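Local coordinates for DUF3299 domain-containing protein (Pseudomonas aeruginosa, PDB 4HSP), which is of unknown function but belongs to the DUF3299 family and carries a signal sequence in its natural form, at the interface of chains A and B. Coordinates in Å, arbitrary orientation; residue numbers count along the deposited sequence, not the author numbering. Chains: chain A/B, hypothetical protein.

The interface of chains A and B. Residues chain A 62, 83, 112-114; chain B 83-84, 88.
Water 1 bridges the two copies of one tyrosine, A:Tyr83 and B:Tyr83, in this interface of two DUF3299 chains, which may or may not exist outside the crystal. It takes the backbone N-H of A:Tyr83, 2.9 Å from N to the water oxygen and nearly straight at 170°, and lies near the carbonyl O of B:Tyr83 in a longer link. Water 2 is its twin across the two-fold axis relating these two chains, serving B:Tyr83 N and A:Tyr83 O. The oxygens of water 1 and water 2 are 2.7 Å apart.

Beside the waters the two tyrosine rings stack on each other, centroids 4.1 Å apart and planes tilted by 28°. They overlap at their inner ends, A:Tyr83 CG lying 3.4 Å from B:Tyr83 CD2, while the hydroxyls diverge. Each CG stands anti to its own backbone N (chi1 173°), which swings both rings away from the water pair and lays them face to face at the axis. Within chain A, CB of A:Tyr83 also sits over the centre of the A:Tyr62 ring, whose other face carries A:Pro114 CB. A:Tyr62 is thus held between the two, and its hydroxyl OH comes to 3.7 Å from the carbonyl O of B:Tyr83, too far for a hydrogen bond.

The carbonyl O of A:Tyr112 lies at the edge of the B:Tyr83 ring, in its plane. B:His88 packs against the ring of A:Tyr112, the side chains crossing at about a right angle, with B:His88 CE1 3.6 Å from A:Tyr112 CD2. CG of A:Tyr112 sits between its backbone N and carbonyl carbon, turning the ring away from the tyrosine stack and laying its CD2-CE2 side beside CE1 and NE2 of the imidazole. On the backbone side of the histidine, B:His88 CB rests 3.7 Å from A:Pro114 CD, and A:Gln113 CA lies above the centre of the imidazole.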
# COMPACT_ATOMS: atom_id res chain seq x y z
N TYR A 62 10.27 10.87 -1.00
CA TYR A 62 9.78 9.50 -0.95
C TYR A 62 10.94 8.53 -0.98
O TYR A 62 11.99 8.84 -1.54
CB TYR A 62 8.79 9.26 -2.13
CG TYR A 62 7.44 9.89 -1.85
CD1 TYR A 62 6.47 9.20 -1.13
CD2 TYR A 62 7.17 11.21 -2.21
CE1 TYR A 62 5.23 9.78 -0.85
CE2 TYR A 62 5.93 11.79 -1.95
CZ TYR A 62 4.96 11.07 -1.27
OH TYR A 62 3.75 11.62 -0.95
N TYR A 83 6.59 10.05 -5.33
CA TYR A 83 6.30 8.66 -5.14
C TYR A 83 6.28 7.96 -6.49
O TYR A 83 5.80 8.53 -7.47
CB TYR A 83 4.96 8.51 -4.39
CG TYR A 83 4.48 7.08 -4.28
CD1 TYR A 83 4.89 6.27 -3.22
CD2 TYR A 83 3.64 6.53 -5.24
CE1 TYR A 83 4.47 4.94 -3.13
CE2 TYR A 83 3.23 5.20 -5.17
CZ TYR A 83 3.64 4.41 -4.11
OH TYR A 83 3.20 3.11 -4.02
N TYR A 112 4.75 4.48 2.00
CA TYR A 112 3.66 5.03 1.17
C TYR A 112 3.58 6.54 1.40
O TYR A 112 2.92 7.26 0.65
CB TYR A 112 2.31 4.34 1.55
CG TYR A 112 1.92 4.55 3.00
CD1 TYR A 112 2.47 3.78 4.02
CD2 TYR A 112 1.06 5.59 3.37
CE1 TYR A 112 2.20 4.03 5.36
CE2 TYR A 112 0.77 5.85 4.72
CZ TYR A 112 1.34 5.07 5.71
OH TYR A 112 1.05 5.29 7.04
N GLN A 113 4.20 7.01 2.48
CA GLN A 113 4.17 8.41 2.90
C GLN A 113 5.51 9.09 2.64
O GLN A 113 6.53 8.38 2.53
CB GLN A 113 3.81 8.49 4.40
CG GLN A 113 4.92 8.06 5.35
CD GLN A 113 4.39 7.66 6.68
OE1 GLN A 113 3.79 8.45 7.42
NE2 GLN A 113 4.61 6.42 7.03
N PRO A 114 5.54 10.45 2.56
CA PRO A 114 6.83 11.12 2.42
C PRO A 114 7.50 11.22 3.79
O PRO A 114 6.85 11.05 4.83
CB PRO A 114 6.46 12.49 1.85
CG PRO A 114 5.03 12.70 2.19
CD PRO A 114 4.45 11.44 2.73
N TYR B 83 0.98 11.46 -6.38
CA TYR B 83 0.48 10.59 -5.35
C TYR B 83 0.52 11.33 -4.02
O TYR B 83 1.46 12.08 -3.75
CB TYR B 83 1.31 9.30 -5.31
CG TYR B 83 0.97 8.39 -4.15
CD1 TYR B 83 -0.05 7.45 -4.25
CD2 TYR B 83 1.65 8.49 -2.94
CE1 TYR B 83 -0.40 6.63 -3.17
CE2 TYR B 83 1.31 7.69 -1.85
CZ TYR B 83 0.29 6.75 -1.97
OH TYR B 83 -0.02 5.93 -0.90
N GLY B 84 -0.50 11.11 -3.21
CA GLY B 84 -0.59 11.69 -1.87
C GLY B 84 -1.32 13.02 -1.78
O GLY B 84 -1.63 13.46 -0.68
N HIS B 88 -1.35 13.24 2.09
CA HIS B 88 -0.03 13.34 2.69
C HIS B 88 0.59 14.72 2.54
O HIS B 88 1.41 15.12 3.37
CB HIS B 88 0.90 12.26 2.11
CG HIS B 88 0.47 10.86 2.46
ND1 HIS B 88 0.39 9.87 1.49
CD2 HIS B 88 0.09 10.34 3.65
CE1 HIS B 88 -0.02 8.78 2.13
NE2 HIS B 88 -0.23 9.03 3.43
O HOH W 1 4.44 11.93 -5.05
O HOH W 2 3.62 10.94 -7.41